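Topoisomerase I-like protein (Leishmania donovani, PDB 2B9S) relaxes supercoiled DNA by transiently breaking and rejoining one strand, as the large subunit of a heterodimeric type IB topoisomerase. Local coordinates at a contact of chain A with DNA and the interface of chains A and B. Numbering follows the deposited sequence. Chains: chain A, topoisomerase I-like protein; chain B, DNA topoisomerase I-like protein.

Contact 1 is where chain A grips the backbone of one DNA strand, and contact 2 is where it receives chain B; the centres of their C-alpha atoms lie about 32 Å apart and they share no residue. Contact 1 adjoins the vanadate pocket in sequence: A:Val291 follows A:Arg290, and A:Lys383 directly precedes helix 384-400, which carries A:Arg386. Contact 2 is tied to it through its helix: the patch lies near the start of 411-427, and A:His429 follows its end. One set of elements thus positions the strand while another seats the small subunit, which in the two-subunit Leishmania enzyme carries the SKXXY motif with the nucleophilic tyrosine.

Contact 1: a contact of chain A with DNA. Residues chain A 291, 370, 374, 381-383. With nucleotides of chain C.
The C-terminal part of helix 366-373, with the residue that follows it, and the loop leading into helix 384-400 meet the backbone of a base-paired stretch of chain C, together with A:Val291, in a loop next to A:Arg290 of the vanadate pocket. The phosphate of DC17 is held through both non-bridging oxygens. On one, A:Asn370 ND2 donates to OP2 of DC17 at 2.9 Å; the bond is nearly straight, 163° at the hydrogen, and OP2 lies close to the amide plane. The flip of this amide is fixed from behind, since OD1 of A:Asn370 accepts a hydrogen bond from the backbone N of A:Ala382 at 2.9 Å. The other oxygen, OP1 of DC17, takes two donors: the hydroxyl OG of A:Ser381 at 2.8 Å and the backbone N of A:Lys383, also at 2.8 Å. With chi1 at 71°, OG sits between its own backbone N and carbonyl carbon, which turns the hydroxyl toward the phosphate. A:Val291 packs against the sugar-phosphate backbone, its CG1 branch 3.9 Å from C3' of DT16. One phosphate along, A:Lys374 forms a salt bridge with DT18. The hydrogen bonds described here from chain A to the DNA go to phosphate oxygens, consistent with a grip that does not depend on sequence. The lysine chain bends at chi2 and chi4, bringing NZ of A:Lys374 2.9 Å from OP1 of DT18 and 3.1 Å from A:Asn370 O, to which it donates from above the carbonyl plane.

Contact 2: the interface of chains A and B. Residues chain A 412-413, 416; chain B 31, 37, 41-42.
A:Leu413 and A:Phe416, one turn apart on helix 411-427, face a hydrophobic surface of chain B built from B:Trp31, B:Val37, B:Lys41 and B:Ile42. The leucine works mainly through its CD2 branch, which points into the angle between two chain B side chains: A:Leu413 CD2 is 3.8 Å from B:Val37 CG1 and 3.9 Å from B:Ile42 CG1. The other branch, A:Leu413 CD1, turns to the backbone end of B:Lys41 and meets B:Lys41 CB at 3.9 Å; the rest of that lysine side chain is not modelled. The leucine and valine side chains cross obliquely, so the contact is made by methyl groups rather than along their lengths.

In A:Phe416 the CG lies anti to the backbone N, chi1 -176°, and the ring turns one face toward B:Ile42, with B:Trp31 at its rim. B:Ile42 approaches on two counts: B:Ile42 CG1 stands 4.1 Å above one face of the A:Phe416 ring, displaced toward the rim, while the methyl B:Ile42 CG2 meets A:Phe416 CZ at 3.6 Å. B:Trp31 approaches from the same side of the ring plane as B:Ile42, but at the CD2 rim, across the ring from CE1, where CZ3 of B:Trp31 lies 3.9 Å from CD2 of A:Phe416. The two aromatic planes are inclined by about 39°, so this is an angled packing of rims and not a parallel stack.

The indole also meets the helix backbone. The carbonyl O of A:Lys412 lies in the indole plane at its six-membered edge, 3.3 Å from B:Trp31 CH2, so the tryptophan lies against both the start of the helix and the phenylalanine.

The patch hides 237 Å² of protein surface in all. This packing helps join the small subunit to the large one in the heterodimer, and probably helps keep chain B placed to contribute its catalytic tyrosine to the active site.

Contact 1: a contact of chain A with DNA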
ATOM      1  N   VAL A 291      -3.273 -10.357  -9.547  1.00 23.17           N
ATOM      2  CA  VAL A 291      -2.740 -10.805 -10.826  1.00 23.49           C
ATOM      3  C   VAL A 291      -1.311 -11.389 -10.763  1.00 24.94           C
ATOM      4  O   VAL A 291      -0.958 -12.253 -11.550  1.00 25.98           O
ATOM      5  CB  VAL A 291      -2.826  -9.628 -11.871  1.00 23.91           C
ATOM      6  CG1 VAL A 291      -1.669  -8.576 -11.663  1.00 20.20           C
ATOM      7  CG2 VAL A 291      -2.903 -10.153 -13.336  1.00 21.74           C
ATOM      8  N   ASN A 370      -4.438  -8.758 -19.023  1.00 30.85           N
ATOM      9  CA  ASN A 370      -5.142  -7.492 -18.990  1.00 30.63           C
ATOM     10  C   ASN A 370      -5.521  -6.966 -20.369  1.00 32.12           C
ATOM     11  O   ASN A 370      -6.520  -6.260 -20.497  1.00 33.21           O
ATOM     12  CB  ASN A 370      -4.378  -6.431 -18.189  1.00 27.90           C
ATOM     13  CG  ASN A 370      -4.476  -6.644 -16.690  1.00 25.23           C
ATOM     14  OD1 ASN A 370      -5.528  -7.020 -16.176  1.00 26.42           O
ATOM     15  ND2 ASN A 370      -3.390  -6.378 -15.980  1.00 21.42           N
ATOM     16  N   LYS A 374      -9.571  -6.174 -21.826  1.00 36.37           N
ATOM     17  CA  LYS A 374     -10.014  -4.975 -22.555  1.00 39.02           C
ATOM     18  C   LYS A 374     -10.962  -5.280 -23.722  1.00 40.45           C
ATOM     19  O   LYS A 374     -11.661  -4.390 -24.191  1.00 40.98           O
ATOM     20  CB  LYS A 374      -8.816  -4.202 -23.118  1.00 39.73           C
ATOM     21  CG  LYS A 374      -7.819  -3.705 -22.109  1.00 40.96           C
ATOM     22  CD  LYS A 374      -8.439  -2.767 -21.081  1.00 42.89           C
ATOM     23  CE  LYS A 374      -7.387  -2.318 -20.067  1.00 42.79           C
ATOM     24  NZ  LYS A 374      -6.850  -3.471 -19.251  1.00 43.25           N
ATOM     25  N   SER A 381      -9.442  -4.661 -15.988  1.00 30.03           N
ATOM     26  CA  SER A 381      -8.147  -5.225 -15.629  1.00 28.68           C
ATOM     27  C   SER A 381      -8.413  -6.099 -14.430  1.00 25.84           C
ATOM     28  O   SER A 381      -9.515  -6.063 -13.902  1.00 24.06           O
ATOM     29  CB  SER A 381      -7.108  -4.122 -15.320  1.00 29.18           C
ATOM     30  OG  SER A 381      -7.390  -3.477 -14.097  1.00 30.47           O
ATOM     31  N   ALA A 382      -7.421  -6.891 -14.017  1.00 24.17           N
ATOM     32  CA  ALA A 382      -7.617  -7.900 -12.978  1.00 24.51           C
ATOM     33  C   ALA A 382      -7.989  -7.378 -11.594  1.00 24.57           C
ATOM     34  O   ALA A 382      -8.651  -8.099 -10.830  1.00 25.93           O
ATOM     35  CB  ALA A 382      -6.403  -8.848 -12.890  1.00 24.09           C
ATOM     36  N   LYS A 383      -7.556  -6.160 -11.252  1.00 24.37           N
ATOM     37  CA  LYS A 383      -7.764  -5.648  -9.891  1.00 22.70           C
ATOM     38  C   LYS A 383      -9.236  -5.349  -9.687  1.00 24.53           C
ATOM     39  O   LYS A 383      -9.739  -5.392  -8.565  1.00 24.06           O
ATOM     40  CB  LYS A 383      -6.874  -4.433  -9.570  1.00 20.81           C
ATOM     41  CG  LYS A 383      -7.313  -3.094 -10.202  1.00 23.17           C
ATOM     42  CD  LYS A 383      -6.366  -1.938  -9.835  1.00 23.03           C
ATOM     43  CE  LYS A 383      -6.683  -1.355  -8.453  1.00 24.14           C
ATOM     44  NZ  LYS A 383      -8.020  -0.630  -8.393  1.00 24.70           N
TER
ATOM     45  P    DT C  16       0.429  -7.426  -8.235  1.00 21.03           P
ATOM     46  OP1  DT C  16      -0.408  -8.641  -8.176  1.00 21.42           O
ATOM     47  OP2  DT C  16       1.674  -7.367  -9.022  1.00 21.34           O
ATOM     48  O5'  DT C  16      -0.451  -6.207  -8.762  1.00 21.94           O
ATOM     49  C5'  DT C  16      -1.740  -5.880  -8.240  1.00 19.58           C
ATOM     50  C4'  DT C  16      -2.227  -4.702  -9.071  1.00 19.17           C
ATOM     51  O4'  DT C  16      -1.369  -3.557  -8.833  1.00 16.80           O
ATOM     52  C3'  DT C  16      -2.241  -4.902 -10.589  1.00 20.84           C
ATOM     53  O3'  DT C  16      -3.513  -4.476 -11.096  1.00 22.06           O
ATOM     54  C2'  DT C  16      -1.147  -3.984 -11.156  1.00 19.05           C
ATOM     55  C1'  DT C  16      -1.060  -2.915 -10.080  1.00 17.33           C
ATOM     56  N1   DT C  16       0.314  -2.389  -9.962  1.00 17.66           N
ATOM     57  C2   DT C  16       0.533  -1.058 -10.195  1.00 17.95           C
ATOM     58  O2   DT C  16      -0.353  -0.320 -10.529  1.00 16.32           O
ATOM     59  N3   DT C  16       1.841  -0.663 -10.055  1.00 16.72           N
ATOM     60  C4   DT C  16       2.907  -1.460  -9.689  1.00 14.99           C
ATOM     61  O4   DT C  16       4.021  -0.972  -9.569  1.00 15.71           O
ATOM     62  C5   DT C  16       2.607  -2.865  -9.425  1.00 16.98           C
ATOM     63  C7   DT C  16       3.658  -3.886  -8.995  1.00 10.70           C
ATOM     64  C6   DT C  16       1.335  -3.239  -9.579  1.00 15.29           C
ATOM     65  P    DC C  17      -4.035  -4.878 -12.548  1.00 20.09           P
ATOM     66  OP1  DC C  17      -5.514  -4.771 -12.505  1.00 25.08           O
ATOM     67  OP2  DC C  17      -3.428  -6.108 -13.045  1.00 21.69           O
ATOM     68  O5'  DC C  17      -3.550  -3.681 -13.453  1.00 21.45           O
ATOM     69  C5'  DC C  17      -4.014  -2.351 -13.299  1.00 22.53           C
ATOM     70  C4'  DC C  17      -3.145  -1.519 -14.214  1.00 22.93           C
ATOM     71  O4'  DC C  17      -1.832  -1.372 -13.616  1.00 23.26           O
ATOM     72  C3'  DC C  17      -2.890  -2.126 -15.596  1.00 24.34           C
ATOM     73  O3'  DC C  17      -3.105  -1.099 -16.534  1.00 28.88           O
ATOM     74  C2'  DC C  17      -1.405  -2.454 -15.596  1.00 22.96           C
ATOM     75  C1'  DC C  17      -0.878  -1.351 -14.677  1.00 20.87           C
ATOM     76  N1   DC C  17       0.505  -1.580 -14.141  1.00 19.53           N
ATOM     77  C2   DC C  17       1.336  -0.479 -13.927  1.00 21.20           C
ATOM     78  O2   DC C  17       0.900   0.668 -14.196  1.00 22.60           O
ATOM     79  N3   DC C  17       2.593  -0.690 -13.438  1.00 18.37           N
ATOM     80  C4   DC C  17       3.023  -1.932 -13.179  1.00 17.82           C
ATOM     81  N4   DC C  17       4.274  -2.053 -12.730  1.00 18.33           N
ATOM     82  C5   DC C  17       2.208  -3.082 -13.392  1.00 17.91           C
ATOM     83  C6   DC C  17       0.964  -2.862 -13.859  1.00 20.54           C
ATOM     84  P    DT C  18      -3.724  -1.360 -17.975  1.00 28.63           P
ATOM     85  OP1  DT C  18      -5.148  -1.651 -17.811  1.00 29.76           O
ATOM     86  OP2  DT C  18      -2.899  -2.379 -18.671  1.00 30.68           O
ATOM     87  O5'  DT C  18      -3.505   0.047 -18.712  1.00 29.83           O
ATOM     88  C5'  DT C  18      -3.541   1.280 -17.993  1.00 31.86           C
ATOM     89  C4'  DT C  18      -2.360   2.177 -18.338  1.00 32.06           C
ATOM     90  O4'  DT C  18      -1.178   1.710 -17.652  1.00 29.10           O
ATOM     91  C3'  DT C  18      -1.994   2.238 -19.824  1.00 32.81           C
ATOM     92  O3'  DT C  18      -2.169   3.585 -20.277  1.00 36.46           O
ATOM     93  C2'  DT C  18      -0.536   1.790 -19.914  1.00 29.05           C
ATOM     94  C1'  DT C  18      -0.052   1.970 -18.474  1.00 26.81           C
ATOM     95  N1   DT C  18       1.001   1.020 -18.030  1.00 24.34           N
ATOM     96  C2   DT C  18       2.186   1.520 -17.552  1.00 25.43           C
ATOM     97  O2   DT C  18       2.432   2.706 -17.502  1.00 23.68           O
ATOM     98  N3   DT C  18       3.095   0.562 -17.163  1.00 24.03           N
ATOM     99  C4   DT C  18       2.928  -0.807 -17.183  1.00 23.42           C
ATOM    100  O4   DT C  18       3.824  -1.555 -16.783  1.00 23.49           O
ATOM    101  C5   DT C  18       1.657  -1.261 -17.703  1.00 23.17           C
ATOM    102  C7   DT C  18       1.340  -2.730 -17.898  1.00 22.20           C
ATOM    103  C6   DT C  18       0.778  -0.335 -18.085  1.00 21.81           C
TER

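Contact 2: the interface of chains A and B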
ATOM      1  N   LYS A 412     -27.473  -5.286  15.263  1.00 57.96           N
ATOM      2  CA  LYS A 412     -27.427  -5.056  13.821  1.00 56.97           C
ATOM      3  C   LYS A 412     -25.994  -4.733  13.355  1.00 55.81           C
ATOM      4  O   LYS A 412     -25.673  -4.897  12.175  1.00 56.26           O
ATOM      5  CB  LYS A 412     -28.433  -3.958  13.406  1.00 56.81           C
ATOM      6  N   LEU A 413     -25.148  -4.294  14.293  1.00 53.91           N
ATOM      7  CA  LEU A 413     -23.733  -4.047  14.035  1.00 51.97           C
ATOM      8  C   LEU A 413     -22.919  -5.339  14.044  1.00 51.02           C
ATOM      9  O   LEU A 413     -22.046  -5.523  13.204  1.00 49.63           O
ATOM     10  CB  LEU A 413     -23.140  -3.063  15.044  1.00 52.96           C
ATOM     11  CG  LEU A 413     -23.373  -1.557  14.897  1.00 53.96           C
ATOM     12  CD1 LEU A 413     -22.916  -0.852  16.163  1.00 54.01           C
ATOM     13  CD2 LEU A 413     -22.652  -0.986  13.677  1.00 54.66           C
ATOM     14  N   PHE A 416     -23.324  -6.608  10.889  1.00 44.45           N
ATOM     15  CA  PHE A 416     -22.442  -5.937   9.952  1.00 44.60           C
ATOM     16  C   PHE A 416     -21.007  -6.486  10.032  1.00 44.14           C
ATOM     17  O   PHE A 416     -20.436  -6.879   9.014  1.00 44.88           O
ATOM     18  CB  PHE A 416     -22.445  -4.427  10.182  1.00 44.59           C
ATOM     19  CG  PHE A 416     -21.631  -3.685   9.182  1.00 44.33           C
ATOM     20  CD1 PHE A 416     -20.293  -3.400   9.434  1.00 44.48           C
ATOM     21  CD2 PHE A 416     -22.186  -3.307   7.969  1.00 44.36           C
ATOM     22  CE1 PHE A 416     -19.530  -2.736   8.501  1.00 44.83           C
ATOM     23  CE2 PHE A 416     -21.427  -2.641   7.021  1.00 44.32           C
ATOM     24  CZ  PHE A 416     -20.097  -2.354   7.288  1.00 44.46           C
TER
ATOM     25  N   TRP B  31     -27.524   0.737   3.494  1.00 47.93           N
ATOM     26  CA  TRP B  31     -27.977  -0.226   4.472  1.00 46.79           C
ATOM     27  C   TRP B  31     -28.055   0.416   5.856  1.00 49.49           C
ATOM     28  O   TRP B  31     -28.968   0.117   6.630  1.00 52.07           O
ATOM     29  CB  TRP B  31     -27.075  -1.471   4.440  1.00 40.92           C
ATOM     30  CG  TRP B  31     -27.336  -2.471   5.531  1.00 38.76           C
ATOM     31  CD1 TRP B  31     -28.092  -3.614   5.445  1.00 38.40           C
ATOM     32  CD2 TRP B  31     -26.821  -2.432   6.869  1.00 37.42           C
ATOM     33  NE1 TRP B  31     -28.086  -4.278   6.654  1.00 37.36           N
ATOM     34  CE2 TRP B  31     -27.315  -3.575   7.542  1.00 36.48           C
ATOM     35  CE3 TRP B  31     -25.997  -1.538   7.565  1.00 37.72           C
ATOM     36  CZ2 TRP B  31     -27.006  -3.850   8.868  1.00 37.93           C
ATOM     37  CZ3 TRP B  31     -25.701  -1.805   8.897  1.00 38.87           C
ATOM     38  CH2 TRP B  31     -26.207  -2.954   9.535  1.00 38.55           C
ATOM     39  N   VAL B  37     -29.029   2.576  11.444  1.00 54.71           N
ATOM     40  CA  VAL B  37     -27.748   2.488  12.164  1.00 53.15           C
ATOM     41  C   VAL B  37     -26.946   3.768  11.891  1.00 52.61           C
ATOM     42  O   VAL B  37     -26.789   4.172  10.742  1.00 52.24           O
ATOM     43  CB  VAL B  37     -26.920   1.224  11.772  1.00 52.57           C
ATOM     44  CG1 VAL B  37     -25.683   1.098  12.636  1.00 52.16           C
ATOM     45  CG2 VAL B  37     -27.749  -0.045  11.892  1.00 51.95           C
ATOM     46  N   LYS B  41     -20.750   4.564  13.648  1.00 49.89           N
ATOM     47  CA  LYS B  41     -20.399   3.279  14.276  1.00 49.64           C
ATOM     48  C   LYS B  41     -19.791   2.274  13.267  1.00 49.19           C
ATOM     49  O   LYS B  41     -19.491   1.116  13.613  1.00 49.04           O
ATOM     50  CB  LYS B  41     -21.626   2.680  15.005  1.00 49.08           C
ATOM     51  N   ILE B  42     -19.611   2.739  12.027  1.00 47.81           N
ATOM     52  CA  ILE B  42     -19.033   1.949  10.931  1.00 45.55           C
ATOM     53  C   ILE B  42     -17.842   2.690  10.284  1.00 45.05           C
ATOM     54  O   ILE B  42     -16.758   2.115  10.139  1.00 46.01           O
ATOM     55  CB  ILE B  42     -20.109   1.574   9.881  1.00 45.26           C
ATOM     56  CG1 ILE B  42     -21.130   0.599  10.487  1.00 44.76           C
ATOM     57  CG2 ILE B  42     -19.470   0.966   8.637  1.00 45.50           C
ATOM     58  CD1 ILE B  42     -22.493   0.628   9.816  1.00 44.66           C
TER